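Long-range contacts in titin (Homo sapiens, PDB 6H4L), which spans the muscle sarcomere as a giant filament protein, of which this chain is one immunoglobulin-like domain of the M-band segment: residues D6-T12 / L30-P36; D75-R80 / D92-V98. All coordinates share one frame; numbering follows the deposited sequence. Where two conformers were deposited one is given.

Interaction 1: D6-T12 / L30-P36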
ATOM      1  N   ASP A   6      16.442  17.452   0.027  1.00 32.04           N
ATOM      2  CA  ASP A   6      15.230  16.810   0.534  1.00 25.13           C
ATOM      3  C   ASP A   6      14.051  17.155  -0.365  1.00 30.54           C
ATOM      4  O   ASP A   6      13.981  18.250  -0.920  1.00 28.06           O
ATOM      5  CB  ASP A   6      14.913  17.260   1.961  1.00 25.84           C
ATOM      6  CG  ASP A   6      15.871  16.696   2.981  1.00 32.42           C
ATOM      7  OD1 ASP A   6      16.660  15.795   2.629  1.00 32.45           O
ATOM      8  OD2 ASP A   6      15.821  17.155   4.145  1.00 31.17           O
ATOM      9  N   HIS A   7      13.111  16.227  -0.501  1.00 24.15           N
ATOM     10  CA  HIS A   7      11.960  16.465  -1.357  1.00 22.16           C
ATOM     11  C   HIS A   7      10.758  15.635  -0.923  1.00 20.64           C
ATOM     12  O   HIS A   7      10.907  14.595  -0.290  1.00 21.93           O
ATOM     13  CB  HIS A   7      12.303  16.155  -2.821  1.00 23.90           C
ATOM     14  CG  HIS A   7      12.647  14.720  -3.080  1.00 21.12           C
ATOM     15  ND1 HIS A   7      11.685  13.742  -3.226  1.00 22.71           N
ATOM     16  CD2 HIS A   7      13.842  14.095  -3.204  1.00 27.50           C
ATOM     17  CE1 HIS A   7      12.276  12.578  -3.443  1.00 24.76           C
ATOM     18  NE2 HIS A   7      13.583  12.764  -3.434  1.00 27.58           N
ATOM     19  N   ALA A   8       9.573  16.124  -1.272  1.00 22.72           N
ATOM     20  CA  ALA A   8       8.324  15.442  -0.963  1.00 19.65           C
ATOM     21  C   ALA A   8       8.262  14.075  -1.643  1.00 18.70           C
ATOM     22  O   ALA A   8       8.816  13.871  -2.728  1.00 22.45           O
ATOM     23  CB  ALA A   8       7.148  16.290  -1.396  1.00 22.42           C
ATOM     24  N   PRO A   9       7.555  13.139  -1.016  1.00 20.30           N
ATOM     25  CA  PRO A   9       7.438  11.829  -1.652  1.00 18.61           C
ATOM     26  C   PRO A   9       6.781  11.940  -3.029  1.00 18.39           C
ATOM     27  O   PRO A   9       5.848  12.733  -3.214  1.00 20.28           O
ATOM     28  CB  PRO A   9       6.503  11.080  -0.696  1.00 17.52           C
ATOM     29  CG  PRO A   9       6.697  11.752   0.634  1.00 18.84           C
ATOM     30  CD  PRO A   9       6.862  13.207   0.285  1.00 20.56           C
ATOM     31  N   ARG A  10       7.264  11.150  -3.981  1.00 19.73           N
ATOM     32  CA  ARG A  10       6.644  11.051  -5.292  1.00 21.48           C
ATOM     33  C   ARG A  10       6.536   9.572  -5.652  1.00 21.87           C
ATOM     34  O   ARG A  10       7.490   8.802  -5.492  1.00 20.87           O
ATOM     35  CB  ARG A  10       7.438  11.820  -6.347  1.00 30.88           C
ATOM     36  CG  ARG A  10       8.894  11.485  -6.365  1.00 30.44           C
ATOM     37  CD  ARG A  10       9.712  12.560  -7.104  1.00 37.51           C
ATOM     38  NE  ARG A  10      11.114  12.168  -7.137  1.00 37.64           N
ATOM     39  CZ  ARG A  10      12.137  12.978  -6.904  1.00 38.45           C
ATOM     40  NH1 ARG A  10      11.933  14.262  -6.633  1.00 36.91           N
ATOM     41  NH2 ARG A  10      13.369  12.494  -6.951  1.00 42.32           N
ATOM     42  N   ILE A  11       5.362   9.175  -6.112  1.00 19.60           N
ATOM     43  CA  ILE A  11       5.129   7.777  -6.429  1.00 18.64           C
ATOM     44  C   ILE A  11       5.416   7.571  -7.903  1.00 21.59           C
ATOM     45  O   ILE A  11       4.804   8.214  -8.758  1.00 28.38           O
ATOM     46  CB  ILE A  11       3.699   7.373  -6.057  1.00 20.75           C
ATOM     47  CG1 ILE A  11       3.524   7.502  -4.535  1.00 20.91           C
ATOM     48  CG2 ILE A  11       3.385   5.941  -6.555  1.00 22.99           C
ATOM     49  CD1 ILE A  11       2.112   7.308  -4.030  1.00 26.05           C
ATOM     50  N   THR A  12       6.376   6.695  -8.187  1.00 20.25           N
ATOM     51  CA  THR A  12       6.816   6.456  -9.560  1.00 22.56           C
ATOM     52  C   THR A  12       6.264   5.171 -10.187  1.00 24.70           C
ATOM     53  O   THR A  12       6.324   4.998 -11.407  1.00 27.90           O
ATOM     54  CB  THR A  12       8.350   6.426  -9.666  1.00 26.41           C
ATOM     55  OG1 THR A  12       8.855   5.301  -8.936  1.00 28.70           O
ATOM     56  CG2 THR A  12       8.960   7.725  -9.133  1.00 28.05           C
ATOM     57  N   LEU A  30       3.967  -0.684  -4.679  1.00 17.23           N
ATOM     58  CA  LEU A  30       4.199   0.607  -5.326  1.00 18.10           C
ATOM     59  C   LEU A  30       5.620   1.043  -5.040  1.00 17.86           C
ATOM     60  O   LEU A  30       6.315   0.448  -4.228  1.00 18.91           O
ATOM     61  CB  LEU A  30       3.195   1.668  -4.882  1.00 19.85           C
ATOM     62  CG  LEU A  30       3.182   2.161  -3.441  1.00 16.87           C
ATOM     63  CD1 LEU A  30       2.561   3.540  -3.343  1.00 20.30           C
ATOM     64  CD2 LEU A  30       2.355   1.185  -2.583  1.00 18.36           C
ATOM     65  N   ASN A  31       6.088   2.058  -5.761  1.00 17.67           N
ATOM     66  CA  ASN A  31       7.416   2.569  -5.506  1.00 20.72           C
ATOM     67  C   ASN A  31       7.353   4.062  -5.256  1.00 19.95           C
ATOM     68  O   ASN A  31       6.722   4.787  -6.026  1.00 18.10           O
ATOM     69  CB  ASN A  31       8.314   2.331  -6.714  1.00 19.10           C
ATOM     70  CG  ASN A  31       9.752   2.671  -6.430  1.00 21.33           C
ATOM     71  OD1 ASN A  31      10.473   1.910  -5.791  1.00 22.83           O
ATOM     72  ND2 ASN A  31      10.179   3.828  -6.903  1.00 24.90           N
ATOM     73  N   VAL A  32       7.972   4.496  -4.162  1.00 17.18           N
ATOM     74  CA  VAL A  32       7.987   5.920  -3.800  1.00 18.73           C
ATOM     75  C   VAL A  32       9.432   6.397  -3.725  1.00 18.97           C
ATOM     76  O   VAL A  32      10.323   5.668  -3.272  1.00 19.21           O
ATOM     77  CB  VAL A  32       7.248   6.166  -2.453  1.00 21.16           C
ATOM     78  CG1 VAL A  32       7.970   5.467  -1.302  1.00 21.51           C
ATOM     79  CG2 VAL A  32       7.059   7.670  -2.181  1.00 18.52           C
ATOM     80  N   GLN A  33       9.668   7.630  -4.193  1.00 17.64           N
ATOM     81  CA  GLN A  33      10.948   8.296  -4.043  1.00 18.45           C
ATOM     82  C   GLN A  33      10.737   9.383  -3.005  1.00 17.70           C
ATOM     83  O   GLN A  33       9.852  10.226  -3.157  1.00 21.62           O
ATOM     84  CB  GLN A  33      11.376   8.926  -5.368  1.00 21.21           C
ATOM     85  CG  GLN A  33      11.636   7.896  -6.476  1.00 22.06           C
ATOM     86  CD  GLN A  33      11.993   8.539  -7.812  1.00 26.20           C
ATOM     87  OE1 GLN A  33      11.739   9.726  -8.037  1.00 29.47           O
ATOM     88  NE2 GLN A  33      12.582   7.745  -8.713  1.00 27.99           N
ATOM     89  N   SER A  34      11.507   9.333  -1.928  1.00 18.76           N
ATOM     90  CA  SER A  34      11.277  10.241  -0.800  1.00 19.33           C
ATOM     91  C   SER A  34      12.583  10.500  -0.069  1.00 25.79           C
ATOM     92  O   SER A  34      13.341   9.575   0.186  1.00 27.24           O
ATOM     93  CB  SER A  34      10.245   9.613   0.161  1.00 20.12           C
ATOM     94  OG  SER A  34       9.948  10.450   1.258  1.00 23.68           O
ATOM     95  N   LYS A  35      12.869  11.762   0.237  1.00 23.47           N
ATOM     96  CA  LYS A  35      14.040  12.091   1.045  1.00 26.37           C
ATOM     97  C   LYS A  35      13.711  13.264   1.967  1.00 23.43           C
ATOM     98  O   LYS A  35      13.435  14.353   1.500  1.00 24.07           O
ATOM     99  CB  LYS A  35      15.233  12.456   0.148  1.00 26.76           C
ATOM    100  CG  LYS A  35      16.507  12.698   0.922  1.00 27.57           C
ATOM    101  CD  LYS A  35      17.631  13.190   0.007  1.00 31.02           C
ATOM    102  CE  LYS A  35      18.897  13.449   0.802  1.00 39.51           C
ATOM    103  NZ  LYS A  35      20.038  13.821  -0.087  1.00 48.15           N
ATOM    104  N   PRO A  36      13.728  13.045   3.293  1.00 24.61           N
ATOM    105  CA  PRO A  36      14.010  11.778   3.971  1.00 27.77           C
ATOM    106  C   PRO A  36      12.956  10.706   3.714  1.00 24.28           C
ATOM    107  O   PRO A  36      11.900  10.973   3.135  1.00 21.99           O
ATOM    108  CB  PRO A  36      13.992  12.158   5.457  1.00 31.20           C
ATOM    109  CG  PRO A  36      13.231  13.424   5.536  1.00 33.52           C
ATOM    110  CD  PRO A  36      13.479  14.140   4.246  1.00 27.50           C
TER

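Interaction 2: D75-R80 / D92-V98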
ATOM      1  N   ASP A  75     -12.411  -8.780   2.205  1.00 34.95           N
ATOM      2  CA  ASP A  75     -11.121  -8.152   1.934  1.00 31.19           C
ATOM      3  C   ASP A  75     -11.139  -7.309   0.671  1.00 37.08           C
ATOM      4  O   ASP A  75     -10.186  -6.582   0.388  1.00 32.18           O
ATOM      5  CB  ASP A  75     -10.043  -9.225   1.839  1.00 36.18           C
ATOM      6  CG  ASP A  75      -9.785  -9.892   3.165  1.00 42.69           C
ATOM      7  OD1 ASP A  75      -9.616  -9.161   4.165  1.00 38.81           O
ATOM      8  OD2 ASP A  75      -9.768 -11.141   3.212  1.00 40.62           O
ATOM      9  N   SER A  76     -12.219  -7.414  -0.091  1.00 35.78           N
ATOM     10  CA  SER A  76     -12.373  -6.623  -1.305  1.00 38.60           C
ATOM     11  C   SER A  76     -12.506  -5.154  -0.942  1.00 36.54           C
ATOM     12  O   SER A  76     -12.872  -4.812   0.181  1.00 38.72           O
ATOM     13  CB  SER A  76     -13.616  -7.069  -2.082  1.00 47.50           C
ATOM     14  OG  SER A  76     -13.564  -8.448  -2.398  1.00 43.72           O
ATOM     15  N   GLY A  77     -12.212  -4.282  -1.899  1.00 33.99           N
ATOM     16  CA  GLY A  77     -12.426  -2.866  -1.694  1.00 36.49           C
ATOM     17  C   GLY A  77     -11.211  -2.054  -2.066  1.00 33.98           C
ATOM     18  O   GLY A  77     -10.341  -2.518  -2.813  1.00 36.30           O
ATOM     19  N   THR A  78     -11.140  -0.842  -1.526  1.00 30.11           N
ATOM     20  CA  THR A  78     -10.076   0.093  -1.860  1.00 28.15           C
ATOM     21  C   THR A  78      -8.945   0.028  -0.850  1.00 32.62           C
ATOM     22  O   THR A  78      -9.173   0.154   0.354  1.00 29.41           O
ATOM     23  CB  THR A  78     -10.621   1.537  -1.907  1.00 30.24           C
ATOM     24  OG1 THR A  78     -11.697   1.608  -2.856  1.00 36.51           O
ATOM     25  CG2 THR A  78      -9.524   2.521  -2.288  1.00 30.09           C
ATOM     26  N   TYR A  79      -7.721  -0.162  -1.347  1.00 26.11           N
ATOM     27  CA  TYR A  79      -6.537  -0.119  -0.502  1.00 22.03           C
ATOM     28  C   TYR A  79      -5.751   1.105  -0.883  1.00 20.81           C
ATOM     29  O   TYR A  79      -5.550   1.361  -2.069  1.00 27.76           O
ATOM     30  CB  TYR A  79      -5.691  -1.386  -0.663  1.00 23.21           C
ATOM     31  CG  TYR A  79      -6.354  -2.572   0.002  1.00 25.44           C
ATOM     32  CD1 TYR A  79      -6.074  -2.896   1.326  1.00 22.32           C
ATOM     33  CD2 TYR A  79      -7.280  -3.335  -0.683  1.00 25.18           C
ATOM     34  CE1 TYR A  79      -6.704  -3.968   1.951  1.00 26.50           C
ATOM     35  CE2 TYR A  79      -7.918  -4.413  -0.065  1.00 28.04           C
ATOM     36  CZ  TYR A  79      -7.613  -4.718   1.246  1.00 29.25           C
ATOM     37  OH  TYR A  79      -8.229  -5.780   1.872  1.00 32.47           O
ATOM     38  N   ARG A  80      -5.328   1.859   0.128  1.00 19.98           N
ATOM     39  CA  ARG A  80      -4.608   3.105  -0.111  1.00 21.74           C
ATOM     40  C   ARG A  80      -3.319   3.160   0.701  1.00 23.81           C
ATOM     41  O   ARG A  80      -3.307   2.807   1.884  1.00 22.03           O
ATOM     42  CB  ARG A  80      -5.509   4.294   0.260  1.00 21.19           C
ATOM     43  CG  ARG A  80      -4.800   5.648   0.205  1.00 20.77           C
ATOM     44  CD  ARG A  80      -5.700   6.780   0.686  1.00 23.26           C
ATOM     45  NE  ARG A  80      -6.863   6.996  -0.168  1.00 27.47           N
ATOM     46  CZ  ARG A  80      -6.895   7.863  -1.176  1.00 28.12           C
ATOM     47  NH1 ARG A  80      -5.812   8.572  -1.479  1.00 26.99           N
ATOM     48  NH2 ARG A  80      -8.005   8.014  -1.889  1.00 34.65           N
ATOM     49  N   ASP A  92      -1.644   6.784  -3.101  1.00 17.86           N
ATOM     50  CA  ASP A  92      -2.046   5.962  -4.236  1.00 21.91           C
ATOM     51  C   ASP A  92      -3.108   5.012  -3.719  1.00 20.43           C
ATOM     52  O   ASP A  92      -3.117   4.682  -2.536  1.00 21.46           O
ATOM     53  CB  ASP A  92      -0.847   5.167  -4.757  1.00 21.05           C
ATOM     54  CG  ASP A  92      -1.150   4.392  -6.028  1.00 26.98           C
ATOM     55  OD1 ASP A  92      -1.966   4.842  -6.859  1.00 29.43           O
ATOM     56  OD2 ASP A  92      -0.548   3.317  -6.195  1.00 34.93           O
ATOM     57  N   TYR A  93      -4.018   4.596  -4.590  1.00 19.91           N
ATOM     58  CA  TYR A  93      -5.033   3.635  -4.177  1.00 22.34           C
ATOM     59  C   TYR A  93      -5.385   2.717  -5.332  1.00 27.01           C
ATOM     60  O   TYR A  93      -5.179   3.059  -6.493  1.00 28.26           O
ATOM     61  CB  TYR A  93      -6.280   4.347  -3.657  1.00 25.56           C
ATOM     62  CG  TYR A  93      -7.015   5.155  -4.701  1.00 28.44           C
ATOM     63  CD1 TYR A  93      -7.995   4.578  -5.496  1.00 37.82           C
ATOM     64  CD2 TYR A  93      -6.725   6.498  -4.890  1.00 29.60           C
ATOM     65  CE1 TYR A  93      -8.670   5.316  -6.452  1.00 48.00           C
ATOM     66  CE2 TYR A  93      -7.399   7.248  -5.845  1.00 40.00           C
ATOM     67  CZ  TYR A  93      -8.365   6.650  -6.624  1.00 47.07           C
ATOM     68  OH  TYR A  93      -9.035   7.386  -7.576  1.00 54.82           O
ATOM     69  N   ALA A  94      -5.921   1.549  -4.998  1.00 22.86           N
ATOM     70  CA  ALA A  94      -6.324   0.569  -5.990  1.00 24.52           C
ATOM     71  C   ALA A  94      -7.385  -0.322  -5.369  1.00 28.20           C
ATOM     72  O   ALA A  94      -7.580  -0.323  -4.154  1.00 27.94           O
ATOM     73  CB  ALA A  94      -5.118  -0.266  -6.446  1.00 26.89           C
ATOM     74  N   THR A  95      -8.062  -1.088  -6.214  0.67 26.97           N
ATOM     75  CA  THR A  95      -9.142  -1.942  -5.747  0.67 27.87           C
ATOM     76  C   THR A  95      -8.750  -3.408  -5.753  0.67 33.13           C
ATOM     77  O   THR A  95      -8.037  -3.872  -6.641  0.67 32.65           O
ATOM     78  CB  THR A  95     -10.400  -1.775  -6.611  0.67 33.34           C
ATOM     79  OG1 THR A  95     -10.112  -2.167  -7.959  0.67 40.67           O
ATOM     80  CG2 THR A  95     -10.877  -0.336  -6.589  0.67 30.60           C
ATOM     81  N   LEU A  96      -9.221  -4.132  -4.746  1.00 30.80           N
ATOM     82  CA  LEU A  96      -9.123  -5.584  -4.736  1.00 31.80           C
ATOM     83  C   LEU A  96     -10.501  -6.186  -4.965  1.00 35.72           C
ATOM     84  O   LEU A  96     -11.474  -5.794  -4.320  1.00 35.91           O
ATOM     85  CB  LEU A  96      -8.583  -6.078  -3.397  1.00 30.25           C
ATOM     86  CG  LEU A  96      -8.312  -7.585  -3.357  1.00 33.94           C
ATOM     87  CD1 LEU A  96      -7.230  -7.976  -4.361  1.00 33.06           C
ATOM     88  CD2 LEU A  96      -7.946  -8.029  -1.948  1.00 34.55           C
ATOM     89  N   ASP A  97     -10.582  -7.137  -5.888  1.00 31.96           N
ATOM     90  CA  ASP A  97     -11.802  -7.911  -6.069  1.00 36.40           C
ATOM     91  C   ASP A  97     -11.506  -9.369  -5.793  1.00 35.49           C
ATOM     92  O   ASP A  97     -10.814 -10.030  -6.565  1.00 41.97           O
ATOM     93  CB  ASP A  97     -12.358  -7.736  -7.482  1.00 41.15           C
ATOM     94  CG  ASP A  97     -13.029  -6.391  -7.681  1.00 71.00           C
ATOM     95  OD1 ASP A  97     -13.783  -5.960  -6.781  1.00 80.23           O
ATOM     96  OD2 ASP A  97     -12.797  -5.760  -8.733  1.00 79.06           O
ATOM     97  N   VAL A  98     -12.026  -9.865  -4.677  1.00 43.38           N
ATOM     98  CA  VAL A  98     -11.876 -11.273  -4.334  1.00 42.95           C
ATOM     99  C   VAL A  98     -12.998 -12.075  -4.990  1.00 46.54           C
ATOM    100  O   VAL A  98     -14.175 -11.881  -4.689  1.00 51.02           O
ATOM    101  CB  VAL A  98     -11.868 -11.480  -2.807  1.00 42.97           C
ATOM    102  CG1 VAL A  98     -11.510 -12.918  -2.468  1.00 42.36           C
ATOM    103  CG2 VAL A  98     -10.882 -10.523  -2.157  1.00 40.35           C
TER
HETATM  104  O   HOH W   1     -15.986  -9.091  -4.173  1.00 72.60           O

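Interaction 1: D6-T12 / L30-P36
His-7 to Ile-11 pairs antiparallel with Leu-30 to Lys-35, the short strand axes 4.5 Å apart at 161°, and the register slips by one residue between the His-7/Lys-35 and Arg-10/Gln-33 pairs, which marks a beta bulge. On the His-7 side of the bulge the pair is lopsided: His-7 N reaches Lys-35 O at 2.8 Å, whereas the bond from Lys-35 N to His-7 O is weak; Arg-10 and Gln-33 make both bonds well. The His-7 ring lies between Arg-10 NH1, 3.4 Å above one face, and Lys-35 N on the other. It sets its CE1 edge toward Gln-33 O, and its ND1 donates to Ala-8 O, fixing the ring's rotation. The Arg-10 chain, extended from CG to NE, delivers NE to Gln-33 OE1 at 2.7 Å, nearly straight (168°) and in the planes of both groups, although guanidinium and amide are turned 75° apart. Next along, Thr-12 CG2 meets Gln-33 CD across its chain at 3.4 Å, while Asn-31 ND2 donates to Thr-12 OG1 at 2.8 Å. On the other face Ile-11 CD1 touches Leu-30 CD1 at 3.9 Å and Pro-9 CB packs on Val-32 CG2; Pro-9 and Leu-30 continue onto strand 77-85. A polar outer face and an apolar inner one, on an outermost strand paired with 26-35, are what the A and B strands of an I-set immunoglobulin sandwich present.

Interaction 2: D75-R80 / D92-V98
This is an antiparallel strand pairing within the beta hairpin of 77-85 and 88-98, the F and G strands of the immunoglobulin fold, in the five-stranded sheet. The short strand axes approach to 4.6 Å at 143°, and the register runs without a slip from Gly-77/Leu-96 to Arg-80/Tyr-93. Two hydrogen-bonded pairs carry it: Gly-77 with Leu-96, and Tyr-79 with Ala-94, where Tyr-79 N meets Ala-94 O at 2.8 Å. The backbone angles of Gly-77 would press a side chain against the preceding carbonyl, which accounts for a glycine here. Beyond the Gly-77/Leu-96 pair the backbone pattern gives way to a side chain: Ser-76 OG accepts the N-H of Val-98 at 3.1 Å, and a water joins the same hydroxyl, with a weak bond to Val-98 O. The hydroxyl is also bonded to Thr-73 O. On the face turned to the other sheet, Tyr-79 CE2 lies 3.8 Å from Leu-96 CB. The phenol OH donates to Asp-75 O at 2.6 Å, on a lone pair in the carbonyl plane, and thereby ties the ring to the turn before its own strand. Leu-96 CD2 comes within 3.5 Å of Asp-75 O. The other face carries Arg-80 and Tyr-93: the arginine bends at chi3 (-65°), bringing NH2 to 3.6 Å from Tyr-93 CD2, with the two planes 36° apart. The chemistry thus divides by face: the hydroxyl of the buried Tyr-79, whose ring stacks with His-44 and also meets Phe-28, is bonded to a main-chain carbonyl four residues back, a tyrosine corner characteristic of strand F in immunoglobulin domains, whereas Tyr-93 CD2 lies over one face of the Arg-80 guanidinium, so that van der Waals packing, with NH1 held by Ser-91 OG, positions the arginine.

How the interactions relate
Interaction 1 lies in the four-stranded sheet, between 7-11 and 26-35, and interaction 2 in the five-stranded one, between 77-85 and 88-98; their centres are 22 Å apart, on opposite sides of the chain's centre. Along the sequence they come in series, the first closing before the second opens. They nevertheless touch where the sheets face each other: Asp-92 CB lies 3.7 Å from Ile-11 CD1 and 4.0 Å from Leu-30 CD1. Strand 26-35 also faces strands 77-85 and 88-98 through Phe-28. Each pairing thus belongs to one layer of a single I-set sandwich, and packing between the layers joins them.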